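Local coordinates for protein triacylglycerol lipase (Yarrowia lipolytica, PDB 3O0D) that probably hydrolyses the ester bonds of triacylglycerols, as a secreted, glycosylated lipase of the alpha/beta-hydrolase fold, at residues 66-71 / 133-138; 127-132 / 190-195; 156-161 / 166-171; 22-27 / 80-85. All coordinates share one frame; numbering follows the deposited sequence. Where two conformers were deposited one is given.

Contact 1 (66-71 / 133-138). With NAG (2-acetamido-2-deoxy-beta-D-glucopyranose), chain I; NAG (2-acetamido-2-deoxy-beta-D-glucopyranose), chain H.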
loop_
_atom_site.group_PDB
_atom_site.type_symbol
_atom_site.label_atom_id
_atom_site.label_comp_id
_atom_site.label_asym_id
_atom_site.label_seq_id
_atom_site.Cartn_x
_atom_site.Cartn_y
_atom_site.Cartn_z
ATOM N N PHE A 66 9.545 -6.475 11.310
ATOM C CA PHE A 66 8.952 -5.450 10.375
ATOM C C PHE A 66 9.810 -5.046 9.193
ATOM O O PHE A 66 9.519 -4.003 8.524
ATOM C CB PHE A 66 8.556 -4.259 11.184
ATOM C CG PHE A 66 7.314 -4.482 11.986
ATOM C CD1 PHE A 66 6.053 -4.390 11.390
ATOM C CD2 PHE A 66 7.391 -4.754 13.347
ATOM C CE1 PHE A 66 4.930 -4.589 12.113
ATOM C CE2 PHE A 66 6.243 -4.936 14.098
ATOM C CZ PHE A 66 5.028 -4.900 13.514
ATOM N N ASP A 67 10.799 -5.829 8.878
ATOM C CA ASP A 67 11.653 -5.557 7.733
ATOM C C ASP A 67 10.944 -5.959 6.414
ATOM O O ASP A 67 9.947 -6.708 6.422
ATOM C CB ASP A 67 12.939 -6.299 7.827
ATOM C CG ASP A 67 13.967 -5.580 8.742
ATOM O OD1 ASP A 67 13.746 -4.413 9.163
ATOM O OD2 ASP A 67 15.011 -6.208 8.950
ATOM N N VAL A 68 11.495 -5.441 5.315
ATOM C CA VAL A 68 10.806 -5.480 4.037
ATOM C C VAL A 68 11.653 -6.086 2.937
ATOM O O VAL A 68 12.919 -6.153 3.003
ATOM C CB VAL A 68 10.274 -4.051 3.636
ATOM C CG1 VAL A 68 9.237 -3.514 4.567
ATOM C CG2 VAL A 68 11.466 -3.120 3.470
ATOM N N SER A 69 11.021 -6.469 1.812
ATOM C CA SER A 69 11.692 -6.961 0.650
ATOM C C SER A 69 10.864 -6.311 -0.524
ATOM O O SER A 69 9.797 -5.765 -0.268
ATOM C CB SER A 69 11.564 -8.447 0.480
ATOM O OG SER A 69 12.285 -9.128 1.581
ATOM N N GLY A 70 11.400 -6.430 -1.712
ATOM C CA GLY A 70 10.605 -5.757 -2.831
ATOM C C GLY A 70 11.563 -5.441 -3.938
ATOM O O GLY A 70 12.636 -6.032 -4.123
ATOM N N TYR A 71 11.079 -4.566 -4.858
ATOM C CA TYR A 71 11.940 -4.338 -6.040
ATOM C C TYR A 71 11.627 -2.935 -6.613
ATOM O O TYR A 71 10.636 -2.281 -6.269
ATOM C CB TYR A 71 11.713 -5.369 -7.180
ATOM C CG TYR A 71 10.242 -5.369 -7.714
ATOM C CD1 TYR A 71 9.871 -4.578 -8.855
ATOM C CD2 TYR A 71 9.290 -6.209 -7.181
ATOM C CE1 TYR A 71 8.561 -4.595 -9.333
ATOM C CE2 TYR A 71 7.941 -6.231 -7.667
ATOM C CZ TYR A 71 7.638 -5.435 -8.762
ATOM O OH TYR A 71 6.347 -5.480 -9.258
ATOM N N TYR A 133 9.104 1.318 6.859
ATOM C CA TYR A 133 9.403 2.524 5.969
ATOM C C TYR A 133 10.935 2.736 6.006
ATOM O O TYR A 133 11.596 2.826 5.002
ATOM C CB TYR A 133 8.671 3.780 6.400
ATOM C CG TYR A 133 9.438 4.928 5.767
ATOM C CD1 TYR A 133 9.295 5.191 4.431
ATOM C CD2 TYR A 133 10.248 5.779 6.561
ATOM C CE1 TYR A 133 10.059 6.253 3.793
ATOM C CE2 TYR A 133 10.987 6.817 5.944
ATOM C CZ TYR A 133 10.879 7.050 4.600
ATOM O OH TYR A 133 11.595 8.092 4.016
ATOM N N ASN A 134 11.525 2.734 7.195
ATOM C CA ASN A 134 12.951 2.962 7.223
ATOM C C ASN A 134 13.757 1.956 6.559
ATOM O O ASN A 134 14.782 2.267 5.952
ATOM C CB ASN A 134 13.406 3.138 8.718
ATOM C CG ASN A 134 13.877 4.499 9.017
ATOM O OD1 ASN A 134 13.226 5.510 8.750
ATOM N ND2 ASN A 134 15.057 4.525 9.691
ATOM N N ASN A 135 13.370 0.698 6.734
ATOM C CA ASN A 135 14.047 -0.383 6.158
ATOM C C ASN A 135 13.919 -0.337 4.632
ATOM O O ASN A 135 14.795 -0.763 3.920
ATOM C CB ASN A 135 13.548 -1.748 6.765
ATOM C CG ASN A 135 14.410 -2.859 6.416
ATOM O OD1 ASN A 135 15.703 -2.856 6.668
ATOM N ND2 ASN A 135 13.835 -3.892 5.888
ATOM N N THR A 136 12.815 0.162 4.149
ATOM C CA THR A 136 12.723 0.345 2.663
ATOM C C THR A 136 13.731 1.465 2.201
ATOM O O THR A 136 14.540 1.212 1.326
ATOM C CB THR A 136 11.324 0.782 2.216
ATOM O OG1 THR A 136 10.324 -0.026 2.797
ATOM C CG2 THR A 136 11.199 0.656 0.625
ATOM N N TYR A 137 13.710 2.580 2.889
ATOM C CA TYR A 137 14.570 3.732 2.541
ATOM C C TYR A 137 16.061 3.313 2.563
ATOM O O TYR A 137 16.858 3.530 1.611
ATOM C CB TYR A 137 14.259 4.895 3.451
ATOM C CG TYR A 137 15.016 6.136 3.021
ATOM C CD1 TYR A 137 14.442 7.072 2.160
ATOM C CD2 TYR A 137 16.321 6.301 3.408
ATOM C CE1 TYR A 137 15.173 8.181 1.717
ATOM C CE2 TYR A 137 17.069 7.387 2.964
ATOM C CZ TYR A 137 16.479 8.323 2.125
ATOM O OH TYR A 137 17.244 9.414 1.733
ATOM N N ASN A 138 16.450 2.637 3.663
ATOM C CA ASN A 138 17.839 2.287 3.777
ATOM C C ASN A 138 18.307 1.294 2.811
ATOM O O ASN A 138 19.512 1.244 2.549
ATOM C CB ASN A 138 18.181 1.840 5.219
ATOM C CG ASN A 138 18.021 2.953 6.234
ATOM O OD1 ASN A 138 17.758 2.671 7.407
ATOM N ND2 ASN A 138 18.188 4.191 5.839
HETATM C C1 NAG I . 15.711 5.772 10.045
HETATM C C2 NAG I . 15.923 5.935 11.546
HETATM C C3 NAG I . 16.910 7.081 11.743
HETATM C C4 NAG I . 18.183 6.976 10.903
HETATM C C5 NAG I . 17.838 6.732 9.435
HETATM C C6 NAG I . 18.992 6.293 8.543
HETATM C C7 NAG I . 14.066 5.296 12.971
HETATM C C8 NAG I . 12.833 5.656 13.704
HETATM N N2 NAG I . 14.704 6.243 12.253
HETATM O O3 NAG I . 17.234 7.238 13.136
HETATM O O4 NAG I . 18.810 8.247 11.028
HETATM O O5 NAG I . 16.920 5.642 9.338
HETATM O O6 NAG I . 18.619 6.643 7.228
HETATM O O7 NAG I . 14.479 4.153 13.032
HETATM C C1 NAG H . 15.097 12.474 0.187
HETATM C C2 NAG H . 14.560 11.978 -1.174
HETATM C C3 NAG H . 15.150 12.861 -2.267
HETATM C C4 NAG H . 14.859 14.340 -1.993
HETATM C C5 NAG H . 15.472 14.650 -0.648
HETATM C C6 NAG H . 15.483 16.127 -0.211
HETATM C C7 NAG H . 14.090 9.570 -1.339
HETATM C C8 NAG H . 14.593 8.208 -1.721
HETATM N N2 NAG H . 14.938 10.596 -1.477
HETATM O O3 NAG H . 14.589 12.443 -3.526
HETATM O O4 NAG H . 15.549 15.134 -2.962
HETATM O O5 NAG H . 14.784 13.831 0.322
HETATM O O6 NAG H . 14.230 16.650 -0.469
HETATM O O7 NAG H . 12.967 9.729 -0.893
#
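Asp-67 and Asn-135 meet flat group on flat group. The carboxylate and the amide stack with their planes 16° apart, and Asp-67 OD1 lies 3.2 Å from Asn-135 CG. With CG anti to the backbone N (chi1 -168°), Asn-135 reaches out from the helix to lie over the Asp-67 carboxylate. Next to it, Val-68 lays CG2 against Thr-136 OG1 at 3.4 Å, while that hydroxyl is hydrogen-bonded to Ser-132 O. Asp-67 OD2 is hydrogen-bonded to Leu-64 N and OD1 to Gln-131 NE2. A leucine in its place would probably leave both donors without their acceptor and the Asn-135 amide without its flat partner. This side is buried and close-packed. The sugar side of the helix is more open: Tyr-137 is partly exposed and Asn-138 exposed. Asn-134 ND2 is joined to C1 of the chain I NAG at 1.5 Å. Asn-138 ND2 donates a hydrogen bond to O6 of that sugar (2.9 Å, 153°). Tyr-137 CE1 touches C8 of the chain H NAG at 3.5 Å. The contact sets helix 127-150 against the start of strand 68-75, with Phe-59 of strand 53-60 and Ile-85 of strand 80-87 beside Val-68 and Phe-171 of helix 163-177 beside Thr-136.

Contact 2 (127-132 / 190-195); sequences NGFIQS and PIVGNA
Phe-129 turns CG anti to its own carbonyl carbon (chi1 -65°), which swings the ring from the helix toward Pro-190, Ile-191 and Val-192. A chi2 of -32° then sets the ring so that its edge meets the Ile-191 carbonyl. Phe-129 CE2 lies 3.2 Å from Ile-191 O, which sits near the ring plane. That oxygen is buried and has no hydrogen-bond partner in the model, so it faces the weakly positive C-H edge of the ring rather than a donor. Phe-129 CZ touches Pro-190 CG at 3.5 Å, and the two rings meet obliquely. Further round the ring, Phe-129 CD2 lies 3.8 Å from Val-192 CA. In the alpha/beta-hydrolase fold this joins the first turn of helix 127-150 to the loop between strand 183-187 and helix 195-206. Asn-194 ends that loop as the N-cap of the second helix, its OD1 accepting from Phe-197 N. An alanine at Phe-129 is likely to open a gap between Pro-190 and Val-192 and leave Ile-191 O without its ring-edge neighbour. The ring of His-126 stacks on Phe-129, and His-126 ND1 is hydrogen-bonded to Phe-129 N. Leu-163 and Ala-166 of helix 163-177 also touch the phenylalanine.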
loop_
_atom_site.group_PDB
_atom_site.type_symbol
_atom_site.label_atom_id
_atom_site.label_comp_id
_atom_site.label_asym_id
_atom_site.label_seq_id
_atom_site.Cartn_x
_atom_site.Cartn_y
_atom_site.Cartn_z
ATOM N N ASN A 127 5.368 2.319 15.666
ATOM C CA ASN A 127 6.813 2.247 15.576
ATOM C C ASN A 127 7.318 1.113 14.689
ATOM O O ASN A 127 8.408 1.157 14.100
ATOM C CB ASN A 127 7.370 2.059 17.007
ATOM C CG ASN A 127 8.878 2.036 17.039
ATOM N N GLY A 128 6.542 0.062 14.582
ATOM C CA GLY A 128 6.858 -0.998 13.685
ATOM C C GLY A 128 6.792 -0.538 12.198
ATOM O O GLY A 128 7.612 -0.939 11.429
ATOM N N PHE A 129 5.737 0.199 11.866
ATOM C CA PHE A 129 5.514 0.643 10.427
ATOM C C PHE A 129 6.575 1.657 10.081
ATOM O O PHE A 129 7.042 1.678 8.938
ATOM C CB PHE A 129 4.124 1.250 10.250
ATOM C CG PHE A 129 3.012 0.221 10.479
ATOM C CD1 PHE A 129 3.226 -1.109 10.148
ATOM C CD2 PHE A 129 1.814 0.599 11.042
ATOM C CE1 PHE A 129 2.266 -2.035 10.410
ATOM C CE2 PHE A 129 0.812 -0.388 11.300
ATOM C CZ PHE A 129 1.085 -1.679 10.960
ATOM N N ILE A 130 7.014 2.464 11.063
ATOM C CA ILE A 130 8.170 3.338 10.779
ATOM C C ILE A 130 9.369 2.542 10.476
ATOM O O ILE A 130 10.165 2.903 9.588
ATOM C CB ILE A 130 8.499 4.326 11.951
ATOM C CG1 ILE A 130 7.270 5.181 12.193
ATOM C CG2 ILE A 130 9.842 5.128 11.640
ATOM C CD1 ILE A 130 7.512 6.407 13.067
ATOM N N GLN A 131 9.596 1.429 11.197
ATOM C CA GLN A 131 10.681 0.580 10.830
ATOM C C GLN A 131 10.589 -0.018 9.389
ATOM O O GLN A 131 11.604 -0.206 8.695
ATOM C CB GLN A 131 10.829 -0.580 11.836
ATOM C CG GLN A 131 11.907 -1.617 11.487
ATOM C CD GLN A 131 13.308 -1.035 11.318
ATOM O OE1 GLN A 131 13.616 0.036 11.852
ATOM N NE2 GLN A 131 14.152 -1.726 10.560
ATOM N N SER A 132 9.393 -0.405 8.981
ATOM C CA SER A 132 9.202 -0.954 7.645
ATOM C C SER A 132 9.572 0.111 6.580
ATOM O O SER A 132 10.232 -0.201 5.601
ATOM C CB SER A 132 7.742 -1.352 7.481
ATOM O OG SER A 132 7.341 -2.157 8.590
ATOM N N PRO A 190 -2.718 -2.145 6.750
ATOM C CA PRO A 190 -3.186 -1.946 8.123
ATOM C C PRO A 190 -3.233 -0.435 8.469
ATOM O O PRO A 190 -2.673 0.399 7.663
ATOM C CB PRO A 190 -2.106 -2.708 8.957
ATOM C CG PRO A 190 -0.811 -2.621 8.128
ATOM C CD PRO A 190 -1.363 -2.668 6.620
ATOM N N ILE A 191 -3.926 -0.044 9.553
ATOM C CA ILE A 191 -3.971 1.353 9.962
ATOM C C ILE A 191 -2.570 1.799 10.449
ATOM O O ILE A 191 -1.973 1.121 11.286
ATOM C CB ILE A 191 -4.974 1.508 11.099
ATOM C CG1 ILE A 191 -6.333 0.972 10.709
ATOM C CG2 ILE A 191 -5.164 3.044 11.430
ATOM C CD1 ILE A 191 -7.263 0.743 11.915
ATOM N N VAL A 192 -2.049 2.884 9.906
ATOM C CA VAL A 192 -0.673 3.260 10.110
ATOM C C VAL A 192 -0.451 4.164 11.371
ATOM O O VAL A 192 0.594 4.028 12.089
ATOM C CB VAL A 192 -0.141 3.890 8.774
ATOM C CG1 VAL A 192 1.174 4.535 8.986
ATOM C CG2 VAL A 192 0.028 2.685 7.693
ATOM N N GLY A 193 -1.352 5.083 11.589
ATOM C CA GLY A 193 -1.141 6.123 12.646
ATOM C C GLY A 193 -2.383 6.636 13.310
ATOM O O GLY A 193 -3.471 6.084 13.203
ATOM N N ASN A 194 -2.240 7.782 13.965
ATOM C CA ASN A 194 -3.320 8.344 14.703
ATOM C C ASN A 194 -4.142 9.398 13.953
ATOM O O ASN A 194 -3.973 9.562 12.745
ATOM C CB ASN A 194 -2.683 8.887 16.030
ATOM C CG ASN A 194 -1.937 10.192 15.784
ATOM O OD1 ASN A 194 -1.511 10.473 14.649
ATOM N ND2 ASN A 194 -1.796 11.028 16.849
ATOM N N ALA A 195 -5.092 10.056 14.621
ATOM C CA ALA A 195 -5.996 11.005 13.945
ATOM C C ALA A 195 -5.205 12.191 13.395
ATOM O O ALA A 195 -5.417 12.633 12.274
ATOM C CB ALA A 195 -7.150 11.447 14.857
#

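Contact 3 (156-161 / 166-171); sequences IAVTGH and AAALLF
Val-158 CG1 meets Ala-168 CB at 3.7 Å, the central touch between strand and helix. The same alanine methyl presses on the strand backbone, 3.8 Å from Thr-159 C and 3.9 Å from Gly-160 N. Further along, Val-158 CG1 reaches Phe-171 CB at 4.3 Å. The valine methyl gets there because CG1 lies anti to the backbone N (chi1 -166°), with the bond to CB already aimed at the helix. Gly-160 has no side chain here; a beta carbon built on it would come about 3.9 Å from Ala-168 CB. These small residues are consistent with the close approach of the short segment axes, 6.9 Å apart and nearly antiparallel at 157°. This is the strand-turn-helix part of a beta-alpha-beta unit made by strand 155-161, helix 163-177 and strand 183-187. The tight turn between the segments is consistent with the nucleophile elbow of lipases, with Gly-160 as its first glycine. Thr-159 faces the other side of the sheet, where OG1 is hydrogen-bonded to Val-185 O. Phe-171 packs on Leu-83 and Leu-144, and Leu-170 on Tyr-133 and Val-192. Strand and helix meet through aliphatic carbons and backbone, so their spacing probably depends on the fit of small apolar groups.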
loop_
_atom_site.group_PDB
_atom_site.type_symbol
_atom_site.label_atom_id
_atom_site.label_comp_id
_atom_site.label_asym_id
_atom_site.label_seq_id
_atom_site.Cartn_x
_atom_site.Cartn_y
_atom_site.Cartn_z
ATOM N N ILE A 156 6.388 8.385 -10.637
ATOM C CA ILE A 156 6.783 7.420 -9.592
ATOM C C ILE A 156 5.513 6.824 -9.020
ATOM O O ILE A 156 4.599 7.560 -8.655
ATOM C CB ILE A 156 7.506 8.196 -8.479
ATOM C CG1 ILE A 156 8.785 8.836 -9.026
ATOM C CG2 ILE A 156 7.797 7.291 -7.238
ATOM C CD1 ILE A 156 9.260 10.057 -8.192
ATOM N N ALA A 157 5.466 5.486 -8.928
ATOM C CA ALA A 157 4.311 4.795 -8.340
ATOM C C ALA A 157 4.818 3.820 -7.262
ATOM O O ALA A 157 5.744 3.027 -7.574
ATOM C CB ALA A 157 3.560 3.951 -9.422
ATOM N N VAL A 158 4.222 3.933 -6.066
ATOM C CA VAL A 158 4.654 3.076 -4.929
ATOM C C VAL A 158 3.469 2.187 -4.606
ATOM O O VAL A 158 2.371 2.704 -4.431
ATOM C CB VAL A 158 5.029 3.881 -3.729
ATOM C CG1 VAL A 158 5.799 2.957 -2.734
ATOM C CG2 VAL A 158 5.991 4.980 -4.231
ATOM N N THR A 159 3.722 0.888 -4.536
ATOM C CA THR A 159 2.610 -0.046 -4.194
ATOM C C THR A 159 3.092 -1.165 -3.284
ATOM O O THR A 159 4.248 -1.471 -3.209
ATOM C CB THR A 159 1.872 -0.560 -5.488
ATOM O OG1 THR A 159 0.664 -1.274 -5.106
ATOM C CG2 THR A 159 2.726 -1.466 -6.237
ATOM N N GLY A 160 2.153 -1.729 -2.558
ATOM C CA GLY A 160 2.552 -2.930 -1.748
ATOM C C GLY A 160 1.287 -3.485 -1.130
ATOM O O GLY A 160 0.297 -2.784 -0.882
ATOM N N HIS A 161 1.444 -4.779 -0.750
ATOM C CA HIS A 161 0.343 -5.520 -0.070
ATOM C C HIS A 161 0.748 -5.814 1.373
ATOM O O HIS A 161 1.920 -5.928 1.635
ATOM C CB HIS A 161 0.159 -6.791 -0.857
ATOM C CG HIS A 161 -0.662 -7.857 -0.139
ATOM N ND1 HIS A 161 -2.043 -7.820 0.027
ATOM C CD2 HIS A 161 -0.204 -8.968 0.508
ATOM C CE1 HIS A 161 -2.415 -8.906 0.712
ATOM N NE2 HIS A 161 -1.316 -9.608 0.993
ATOM N N ALA A 166 1.666 -0.707 4.159
ATOM C CA ALA A 166 2.033 0.318 5.143
ATOM C C ALA A 166 3.325 0.999 4.763
ATOM O O ALA A 166 3.361 2.261 4.891
ATOM C CB ALA A 166 2.159 -0.413 6.580
ATOM N N ALA A 167 4.362 0.259 4.390
ATOM C CA ALA A 167 5.674 0.811 3.983
ATOM C C ALA A 167 5.401 1.729 2.739
ATOM O O ALA A 167 5.967 2.842 2.651
ATOM C CB ALA A 167 6.663 -0.272 3.610
ATOM N N ALA A 168 4.531 1.317 1.843
ATOM C CA ALA A 168 4.274 2.132 0.644
ATOM C C ALA A 168 3.612 3.488 0.911
ATOM O O ALA A 168 3.958 4.481 0.349
ATOM C CB ALA A 168 3.466 1.316 -0.413
ATOM N N LEU A 169 2.652 3.476 1.778
ATOM C CA LEU A 169 1.975 4.692 2.242
ATOM C C LEU A 169 3.005 5.693 2.829
ATOM O O LEU A 169 3.091 6.867 2.382
ATOM C CB LEU A 169 0.837 4.400 3.185
ATOM C CG LEU A 169 0.232 5.639 3.791
ATOM C CD1 LEU A 169 -0.333 6.526 2.618
ATOM C CD2 LEU A 169 -0.863 5.462 4.879
ATOM N N LEU A 170 3.823 5.182 3.759
ATOM C CA LEU A 170 4.848 6.037 4.354
ATOM C C LEU A 170 5.906 6.448 3.346
ATOM O O LEU A 170 6.322 7.631 3.389
ATOM C CB LEU A 170 5.542 5.269 5.530
ATOM C CG LEU A 170 4.547 5.078 6.633
ATOM C CD1 LEU A 170 5.263 4.233 7.813
ATOM C CD2 LEU A 170 4.036 6.342 7.154
ATOM N N PHE A 171 6.304 5.548 2.430
ATOM C CA PHE A 171 7.336 5.894 1.472
ATOM C C PHE A 171 6.719 6.938 0.506
ATOM O O PHE A 171 7.439 7.904 0.065
ATOM C CB PHE A 171 7.839 4.663 0.696
ATOM C CG PHE A 171 9.162 4.858 0.123
ATOM C CD1 PHE A 171 10.285 4.271 0.720
ATOM C CD2 PHE A 171 9.345 5.731 -0.983
ATOM C CE1 PHE A 171 11.584 4.469 0.218
ATOM C CE2 PHE A 171 10.601 5.967 -1.464
ATOM C CZ PHE A 171 11.773 5.333 -0.862
#

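Contact 4 (22-27 / 80-85)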
loop_
_atom_site.group_PDB
_atom_site.type_symbol
_atom_site.label_atom_id
_atom_site.label_comp_id
_atom_site.label_asym_id
_atom_site.label_seq_id
_atom_site.Cartn_x
_atom_site.Cartn_y
_atom_site.Cartn_z
ATOM N N ALA A 22 -2.471 -4.357 -8.252
ATOM C CA ALA A 22 -2.479 -5.620 -7.548
ATOM C C ALA A 22 -1.471 -6.607 -8.098
ATOM O O ALA A 22 -0.863 -7.383 -7.360
ATOM C CB ALA A 22 -3.946 -6.274 -7.573
ATOM N N ARG A 23 -1.333 -6.653 -9.413
ATOM C CA ARG A 23 -0.366 -7.522 -9.995
ATOM C C ARG A 23 1.085 -7.126 -9.636
ATOM O O ARG A 23 1.848 -7.947 -9.348
ATOM C CB ARG A 23 -0.450 -7.592 -11.516
ATOM C CG ARG A 23 -1.756 -8.059 -12.113
ATOM C CD ARG A 23 -1.542 -8.318 -13.595
ATOM N NE ARG A 23 -2.754 -8.477 -14.350
ATOM C CZ ARG A 23 -3.462 -9.578 -14.415
ATOM N NH1 ARG A 23 -3.104 -10.664 -13.788
ATOM N NH2 ARG A 23 -4.533 -9.576 -15.150
ATOM N N LEU A 24 1.407 -5.858 -9.700
ATOM C CA LEU A 24 2.757 -5.418 -9.381
ATOM C C LEU A 24 3.068 -5.800 -7.911
ATOM O O LEU A 24 4.230 -6.200 -7.616
ATOM C CB LEU A 24 2.928 -3.910 -9.549
ATOM C CG LEU A 24 3.003 -3.627 -11.066
ATOM C CD1 LEU A 24 2.771 -2.062 -11.232
ATOM C CD2 LEU A 24 4.303 -4.078 -11.868
ATOM N N ALA A 25 2.104 -5.549 -7.043
ATOM C CA ALA A 25 2.310 -5.970 -5.591
ATOM C C ALA A 25 2.542 -7.420 -5.465
ATOM O O ALA A 25 3.406 -7.846 -4.637
ATOM C CB ALA A 25 1.093 -5.591 -4.799
ATOM N N ASN A 26 1.812 -8.247 -6.205
ATOM C CA ASN A 26 2.003 -9.744 -6.194
ATOM C C ASN A 26 3.366 -10.132 -6.577
ATOM O O ASN A 26 3.979 -10.989 -5.925
ATOM C CB ASN A 26 0.861 -10.356 -7.070
ATOM C CG ASN A 26 1.147 -11.734 -7.571
ATOM O OD1 ASN A 26 2.233 -12.040 -8.039
ATOM N ND2 ASN A 26 0.094 -12.568 -7.583
ATOM N N ILE A 27 3.957 -9.411 -7.567
ATOM C CA ILE A 27 5.306 -9.710 -8.006
ATOM C C ILE A 27 6.364 -9.473 -6.857
ATOM O O ILE A 27 7.477 -10.062 -6.902
ATOM C CB ILE A 27 5.588 -8.916 -9.346
ATOM C CG1 ILE A 27 4.678 -9.565 -10.396
ATOM C CG2 ILE A 27 7.112 -9.084 -9.819
ATOM C CD1 ILE A 27 4.527 -8.563 -11.631
ATOM N N GLN A 80 6.752 4.999 -16.174
ATOM C CA GLN A 80 6.621 5.042 -14.731
ATOM C C GLN A 80 7.852 4.309 -14.150
ATOM O O GLN A 80 8.467 3.463 -14.804
ATOM C CB GLN A 80 5.378 4.288 -14.222
ATOM C CG GLN A 80 4.091 5.086 -14.639
ATOM C CD GLN A 80 2.864 4.296 -14.278
ATOM O OE1 GLN A 80 2.671 3.188 -14.757
ATOM N NE2 GLN A 80 2.099 4.796 -13.314
ATOM N N ILE A 81 8.112 4.696 -12.909
ATOM C CA ILE A 81 9.120 3.979 -12.062
ATOM C C ILE A 81 8.254 3.341 -10.957
ATOM O O ILE A 81 7.456 4.016 -10.295
ATOM C CB ILE A 81 10.061 5.023 -11.413
ATOM C CG1 ILE A 81 10.900 5.671 -12.529
ATOM C CG2 ILE A 81 11.007 4.244 -10.381
ATOM C CD1 ILE A 81 11.647 7.043 -12.069
ATOM N N TYR A 82 8.475 2.044 -10.760
ATOM C CA TYR A 82 7.688 1.316 -9.719
ATOM C C TYR A 82 8.572 0.978 -8.512
ATOM O O TYR A 82 9.633 0.472 -8.748
ATOM C CB TYR A 82 7.270 -0.012 -10.281
ATOM C CG TYR A 82 6.338 0.039 -11.461
ATOM C CD1 TYR A 82 5.355 0.999 -11.531
ATOM C CD2 TYR A 82 6.432 -0.928 -12.414
ATOM C CE1 TYR A 82 4.469 1.022 -12.668
ATOM C CE2 TYR A 82 5.560 -0.907 -13.599
ATOM C CZ TYR A 82 4.593 0.071 -13.619
ATOM O OH TYR A 82 3.731 0.155 -14.693
ATOM N N LEU A 83 8.116 1.336 -7.320
ATOM C CA LEU A 83 8.739 0.796 -6.111
ATOM C C LEU A 83 7.631 -0.115 -5.462
ATOM O O LEU A 83 6.559 0.345 -5.192
ATOM C CB LEU A 83 9.044 1.943 -5.163
ATOM C CG LEU A 83 9.581 1.416 -3.788
ATOM C CD1 LEU A 83 10.806 0.534 -3.965
ATOM C CD2 LEU A 83 9.922 2.667 -2.955
ATOM N N VAL A 84 8.008 -1.396 -5.256
ATOM C CA VAL A 84 7.005 -2.349 -4.774
ATOM C C VAL A 84 7.623 -2.961 -3.521
ATOM O O VAL A 84 8.799 -3.328 -3.527
ATOM C CB VAL A 84 6.850 -3.441 -5.779
ATOM C CG1 VAL A 84 5.958 -4.631 -5.214
ATOM C CG2 VAL A 84 6.139 -2.867 -7.098
ATOM N N ILE A 85 6.783 -2.993 -2.484
ATOM C CA ILE A 85 7.321 -3.420 -1.158
ATOM C C ILE A 85 6.387 -4.490 -0.571
ATOM O O ILE A 85 5.177 -4.493 -0.792
ATOM C CB ILE A 85 7.308 -2.293 -0.215
ATOM C CG1 ILE A 85 7.904 -0.963 -0.856
ATOM C CG2 ILE A 85 8.274 -2.665 1.007
ATOM C CD1 ILE A 85 7.521 0.333 -0.058
HETATM O O HOH W 1 3.509 -6.285 -2.191
#
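The central sheet of the alpha/beta-hydrolase fold is covered on one face by helix 12-27, and this contact is where that helix lies on strand 80-87. The short axes pass 7.6 Å apart and cross at -59°. Tyr-82 and Val-84 point to the helix, while Ile-81, Leu-83 and Ile-85 between and beside them serve the opposite face, where helix 127-150 packs. The main side-chain touch is a CH-pi contact. Leu-24 sets CD1 over the centre of the Tyr-82 ring, 3.7 Å from the centroid and only 10° off the normal. Its other methyl, CD2, lies on the same face, just beyond the CD2-CE2 rim of the ring, 3.8 Å from Tyr-82 CE2. Tyr-82 keeps its polar end out of this packing, with OH hydrogen-bonded to Asp-75 OD2. Val-84 fills the next position. With CG1 anti to the backbone N (chi1 171°), that methyl comes to 3.3 Å from Leu-24 O and 3.9 Å from Ala-25 CA. Leu-24 O is not left bare by the methyl, since Tyr-71 OH of the neighbouring strand is hydrogen-bonded to it. Ala-25 also touches residues of the likely nucleophile elbow, so the helix lies close to the probable active-site serine turn. At the end of the contact the two backbones share a water. It donates to Ala-25 O at 2.9 Å and to Ile-85 O at 2.8 Å.

Overall arrangement
Contacts 1, 3 and 4 reach the same mixed sheet, in which strands 68-75, 80-87 and 155-161 lie side by side. Contact 4 covers one face with helix 12-27. Contacts 1 and 3 use the other face, with helices 127-150 and 163-177. Contact 2 packs the start of helix 127-150 on the loop before helix 195-206. Centres of contacts 3 and 4 are 9 Å apart, those of 1 and 3 are 10 Å apart, and those of 2 and 4 are 20 Å apart without touching. Along the chain, contact 1 crosses both 2 and 4, and contact 3 is nested inside 2. Contact 3 holds the start of the probable nucleophile elbow, at the end of strand 155-161, and Ala-25 of contact 4 touches it.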